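Local coordinates for protein DNA primase (Aquifex aeolicus, PDB 2AU3) that probably synthesises the short RNA primers that DNA polymerase extends during DNA replication, as a DnaG-type primase with a zinc-binding domain and an RNA polymerase domain, at residues G30-T35 with V49-Q54; N278-L283 with P309-A314. One frame throughout, in Å; residues are numbered along the deposited sequence.

Contact 1 (G30-T35 with V49-Q54)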
loop_
_atom_site.group_PDB
_atom_site.type_symbol
_atom_site.label_atom_id
_atom_site.label_comp_id
_atom_site.label_asym_id
_atom_site.label_seq_id
_atom_site.Cartn_x
_atom_site.Cartn_y
_atom_site.Cartn_z
ATOM N N GLY A 30 18.902 -16.909 -10.067
ATOM C CA GLY A 30 19.219 -16.491 -8.705
ATOM C C GLY A 30 18.545 -17.393 -7.679
ATOM O O GLY A 30 18.632 -18.634 -7.779
ATOM N N SER A 31 17.833 -16.778 -6.723
ATOM C CA SER A 31 17.110 -17.515 -5.693
ATOM C C SER A 31 15.687 -17.854 -6.124
ATOM O O SER A 31 14.953 -18.488 -5.370
ATOM C CB SER A 31 17.063 -16.718 -4.384
ATOM O OG SER A 31 16.166 -15.628 -4.484
ATOM N N ASN A 32 15.299 -17.403 -7.319
ATOM C CA ASN A 32 13.949 -17.570 -7.809
ATOM C C ASN A 32 13.928 -18.577 -8.963
ATOM O O ASN A 32 14.984 -19.055 -9.398
ATOM C CB ASN A 32 13.360 -16.221 -8.250
ATOM C CG ASN A 32 13.270 -15.211 -7.096
ATOM O OD1 ASN A 32 12.603 -15.455 -6.100
ATOM N ND2 ASN A 32 13.980 -14.089 -7.227
ATOM N N TYR A 33 12.726 -18.905 -9.433
ATOM C CA TYR A 33 12.556 -19.654 -10.676
ATOM C C TYR A 33 11.743 -18.818 -11.621
ATOM O O TYR A 33 10.924 -18.011 -11.191
ATOM C CB TYR A 33 11.852 -20.989 -10.435
ATOM C CG TYR A 33 12.677 -21.962 -9.641
ATOM C CD1 TYR A 33 13.549 -22.837 -10.275
ATOM C CD2 TYR A 33 12.582 -22.016 -8.252
ATOM C CE1 TYR A 33 14.318 -23.735 -9.552
ATOM C CE2 TYR A 33 13.345 -22.917 -7.517
ATOM C CZ TYR A 33 14.204 -23.783 -8.174
ATOM O OH TYR A 33 14.994 -24.674 -7.460
ATOM N N ARG A 34 11.999 -18.977 -12.915
ATOM C CA ARG A 34 11.213 -18.280 -13.905
ATOM C C ARG A 34 10.906 -19.197 -15.082
ATOM O O ARG A 34 11.607 -20.201 -15.313
ATOM C CB ARG A 34 11.903 -16.991 -14.367
ATOM C CG ARG A 34 12.911 -17.220 -15.446
ATOM C CD ARG A 34 13.328 -15.989 -16.239
ATOM N NE ARG A 34 14.377 -16.391 -17.185
ATOM C CZ ARG A 34 15.408 -15.642 -17.540
ATOM N NH1 ARG A 34 15.556 -14.423 -17.046
ATOM N NH2 ARG A 34 16.303 -16.121 -18.382
ATOM N N THR A 35 9.848 -18.847 -15.805
ATOM C CA THR A 35 9.387 -19.604 -16.964
ATOM C C THR A 35 8.437 -18.691 -17.743
ATOM O O THR A 35 8.236 -17.528 -17.351
ATOM C CB THR A 35 8.697 -20.920 -16.502
ATOM O OG1 THR A 35 8.349 -21.730 -17.637
ATOM C CG2 THR A 35 7.368 -20.639 -15.842
ATOM N N VAL A 49 8.642 -17.538 -9.601
ATOM C CA VAL A 49 8.256 -18.249 -8.404
ATOM C C VAL A 49 9.333 -18.013 -7.357
ATOM O O VAL A 49 10.508 -18.265 -7.612
ATOM C CB VAL A 49 8.098 -19.762 -8.687
ATOM C CG1 VAL A 49 7.715 -20.499 -7.404
ATOM C CG2 VAL A 49 7.043 -20.000 -9.807
ATOM N N SER A 50 8.945 -17.474 -6.201
ATOM C CA SER A 50 9.922 -17.193 -5.156
ATOM C C SER A 50 9.801 -18.272 -4.085
ATOM O O SER A 50 8.756 -18.403 -3.450
ATOM C CB SER A 50 9.661 -15.806 -4.561
ATOM O OG SER A 50 10.262 -15.678 -3.284
ATOM N N PRO A 51 10.834 -19.090 -3.915
ATOM C CA PRO A 51 10.852 -20.020 -2.789
ATOM C C PRO A 51 10.763 -19.297 -1.427
ATOM O O PRO A 51 10.150 -19.840 -0.515
ATOM C CB PRO A 51 12.195 -20.755 -2.950
ATOM C CG PRO A 51 12.570 -20.589 -4.407
ATOM C CD PRO A 51 12.001 -19.247 -4.808
ATOM N N SER A 52 11.308 -18.087 -1.294
ATOM C CA SER A 52 11.369 -17.445 0.042
ATOM C C SER A 52 10.043 -16.758 0.418
ATOM O O SER A 52 9.687 -16.633 1.609
ATOM C CB SER A 52 12.502 -16.424 0.100
ATOM O OG SER A 52 12.311 -15.417 -0.880
ATOM N N LYS A 53 9.309 -16.304 -0.594
ATOM C CA LYS A 53 8.009 -15.679 -0.343
ATOM C C LYS A 53 6.863 -16.684 -0.489
ATOM O O LYS A 53 5.758 -16.463 0.029
ATOM C CB LYS A 53 7.822 -14.442 -1.223
ATOM C CG LYS A 53 8.886 -13.382 -0.965
ATOM C CD LYS A 53 8.780 -12.151 -1.882
ATOM C CE LYS A 53 9.958 -11.183 -1.573
ATOM N NZ LYS A 53 9.844 -9.868 -2.262
ATOM N N GLN A 54 7.139 -17.799 -1.187
ATOM C CA GLN A 54 6.149 -18.870 -1.398
ATOM C C GLN A 54 4.952 -18.369 -2.220
ATOM O O GLN A 54 3.808 -18.782 -2.017
ATOM C CB GLN A 54 5.703 -19.492 -0.068
ATOM C CG GLN A 54 6.708 -20.484 0.558
ATOM C CD GLN A 54 6.932 -21.721 -0.304
ATOM O OE1 GLN A 54 6.004 -22.496 -0.531
ATOM N NE2 GLN A 54 8.174 -21.909 -0.779
HETATM O O HOH W 1 13.691 -16.923 -2.764
HETATM O O HOH W 2 12.178 -13.806 -3.989
#
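Y33 and V49 face each other as an antiparallel hydrogen-bonded pair. Y33 N donates to V49 O at 2.9 Å, nearly straight and in the carbonyl plane. V49 N returns a bond to Y33 O at 2.8 Å, from above the plane of the Y33 carbonyl. Both side chains lie on the same face of the sheet, where helix 16-23 covers them. Y33 turns CG beside its own N (chi1 -67°), and its ring then runs out past P51. P51 CG sits at the ring edge, 4.0 Å from Y33 CE2, the two side chains crossing at about a right angle. Strands 32-35 and 47-50 form a beta hairpin in the five-stranded antiparallel sheet of the CHC2 zinc-ribbon domain. Beyond the pair, N32 also holds CG beside its N (chi1 -62°), which brings OD1 to 3.3 Å from S50 CB. Water 2 donates to N32 OD1 at 2.7 Å and also bonds S50 OG. S50 points OG anti to its N (chi1 160°), where it accepts from K53 N at 2.9 Å in an ST motif. Water 1 joins S31 OG to S52 OG.

Contact 2 (N278-L283 with P309-A314)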
loop_
_atom_site.group_PDB
_atom_site.type_symbol
_atom_site.label_atom_id
_atom_site.label_comp_id
_atom_site.label_asym_id
_atom_site.label_seq_id
_atom_site.Cartn_x
_atom_site.Cartn_y
_atom_site.Cartn_z
ATOM N N ASN A 278 -2.045 5.663 14.740
ATOM C CA ASN A 278 -1.815 4.232 14.522
ATOM C C ASN A 278 -0.933 4.018 13.290
ATOM O O ASN A 278 -0.087 3.157 13.307
ATOM C CB ASN A 278 -3.124 3.429 14.373
ATOM C CG ASN A 278 -3.819 3.198 15.704
ATOM O OD1 ASN A 278 -3.201 3.313 16.764
ATOM N ND2 ASN A 278 -5.123 2.877 15.658
ATOM N N GLN A 279 -1.148 4.798 12.227
ATOM C CA GLN A 279 -0.296 4.704 11.034
ATOM C C GLN A 279 1.164 5.161 11.307
ATOM O O GLN A 279 2.124 4.538 10.822
ATOM C CB GLN A 279 -0.885 5.505 9.867
ATOM C CG GLN A 279 -2.150 4.911 9.271
ATOM C CD GLN A 279 -2.957 5.927 8.477
ATOM O OE1 GLN A 279 -2.622 7.141 8.446
ATOM N NE2 GLN A 279 -4.035 5.463 7.857
ATOM N N ALA A 280 1.320 6.253 12.063
ATOM C CA ALA A 280 2.652 6.708 12.465
ATOM C C ALA A 280 3.355 5.654 13.355
ATOM O O ALA A 280 4.520 5.346 13.135
ATOM C CB ALA A 280 2.586 8.052 13.139
ATOM N N ASN A 281 2.640 5.105 14.340
ATOM C CA ASN A 281 3.135 3.987 15.154
ATOM C C ASN A 281 3.568 2.819 14.262
ATOM O O ASN A 281 4.649 2.282 14.432
ATOM C CB ASN A 281 2.059 3.472 16.133
ATOM C CG ASN A 281 1.704 4.480 17.257
ATOM O OD1 ASN A 281 0.755 4.265 17.996
ATOM N ND2 ASN A 281 2.445 5.570 17.356
ATOM N N LEU A 282 2.691 2.391 13.342
ATOM C CA LEU A 282 3.022 1.295 12.434
ATOM C C LEU A 282 4.287 1.616 11.617
ATOM O O LEU A 282 5.218 0.802 11.525
ATOM C CB LEU A 282 1.832 0.961 11.512
ATOM C CG LEU A 282 2.110 0.006 10.337
ATOM C CD1 LEU A 282 2.374 -1.451 10.848
ATOM C CD2 LEU A 282 0.926 0.031 9.326
ATOM N N LEU A 283 4.347 2.816 11.048
ATOM C CA LEU A 283 5.539 3.188 10.274
ATOM C C LEU A 283 6.810 3.079 11.120
ATOM O O LEU A 283 7.845 2.597 10.626
ATOM C CB LEU A 283 5.399 4.606 9.692
ATOM C CG LEU A 283 6.448 5.150 8.710
ATOM C CD1 LEU A 283 6.870 4.122 7.646
ATOM C CD2 LEU A 283 5.925 6.462 8.033
ATOM N N PRO A 309 3.746 15.875 14.621
ATOM C CA PRO A 309 3.659 15.441 16.015
ATOM C C PRO A 309 3.305 13.951 16.156
ATOM O O PRO A 309 3.738 13.321 17.108
ATOM C CB PRO A 309 2.527 16.308 16.562
ATOM C CG PRO A 309 2.600 17.543 15.694
ATOM C CD PRO A 309 2.785 16.960 14.341
ATOM N N LEU A 310 2.508 13.414 15.241
ATOM C CA LEU A 310 2.219 11.967 15.308
ATOM C C LEU A 310 3.487 11.162 15.053
ATOM O O LEU A 310 3.726 10.154 15.725
ATOM C CB LEU A 310 1.134 11.537 14.313
ATOM C CG LEU A 310 -0.097 12.442 14.162
ATOM C CD1 LEU A 310 -0.983 11.868 13.073
ATOM C CD2 LEU A 310 -0.860 12.593 15.474
ATOM N N LEU A 311 4.299 11.622 14.106
ATOM C CA LEU A 311 5.573 10.954 13.807
ATOM C C LEU A 311 6.563 11.097 14.980
ATOM O O LEU A 311 7.195 10.106 15.396
ATOM C CB LEU A 311 6.164 11.465 12.480
ATOM C CG LEU A 311 5.288 11.133 11.254
ATOM C CD1 LEU A 311 5.788 11.845 10.036
ATOM C CD2 LEU A 311 5.267 9.615 11.005
ATOM N N LEU A 312 6.692 12.322 15.496
ATOM C CA LEU A 312 7.543 12.566 16.663
ATOM C C LEU A 312 7.154 11.670 17.842
ATOM O O LEU A 312 8.016 11.035 18.433
ATOM C CB LEU A 312 7.587 14.056 17.045
ATOM C CG LEU A 312 8.191 14.991 15.994
ATOM C CD1 LEU A 312 8.029 16.467 16.399
ATOM C CD2 LEU A 312 9.675 14.651 15.710
ATOM N N SER A 313 5.855 11.575 18.140
ATOM C CA SER A 313 5.375 10.762 19.261
ATOM C C SER A 313 5.757 9.296 19.099
ATOM O O SER A 313 6.029 8.605 20.087
ATOM C CB SER A 313 3.858 10.866 19.406
ATOM O OG SER A 313 3.475 12.210 19.542
ATOM N N ALA A 314 5.771 8.830 17.851
ATOM C CA ALA A 314 6.117 7.451 17.564
ATOM C C ALA A 314 7.626 7.265 17.546
ATOM O O ALA A 314 8.095 6.162 17.336
ATOM C CB ALA A 314 5.504 7.015 16.250
#
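A280 is the bump at the centre of this helix pair. Its methyl points at helix 309-313 and enters a shallow hollow made by L310, L311 and A314. The floor is backbone: A280 CB lies 3.5 Å from L310 O. One wall is L310 CB, 4.0 Å from A280 CB. Another is the L311 side chain, whose CG lies beside its own N (chi1 -64°), so that CD2 reaches to 3.8 Å from A280 CB. A314 fills the return hollow. Its methyl rests 3.7 Å from A280 O and meets the amide end of N281, with A314 CB 3.6 Å from N281 ND2. L283 adds a looser touch, CD2 to CD2 of L311 at 4.4 Å. Beneath, L283 and L311 both pack on V290 of strand 289-293, so this edge of the contact faces the sheet. The small alanines let the short axes approach to 8.5 Å, crossing at -44°. Helices 277-284 and 298-313 flank strand 289-293 in sequence, and they pack side by side on the parallel strands in the alpha/beta arrangement of a Toprim domain.

Contact 1 comes first along the chain and closes before contact 2 opens. Their centres are 34 Å apart, and their nearest atoms about 17 Å. They share no sheet or helix. Contact 1 belongs to the antiparallel sheet of the zinc-binding domain, with the side chain of V49 about 11 Å from the zinc ion. Contact 2 joins two helices on the mixed sheet of the Toprim domain. There the side chain of L311 is about 11 Å from that of E251, a predicted ligand of the catalytic magnesium. Between the two, in sequence, comes the N-terminal part of the catalytic core. The contacts thus lie in two separate domains: one binds zinc, the other probably binds the magnesium ions used in primer synthesis.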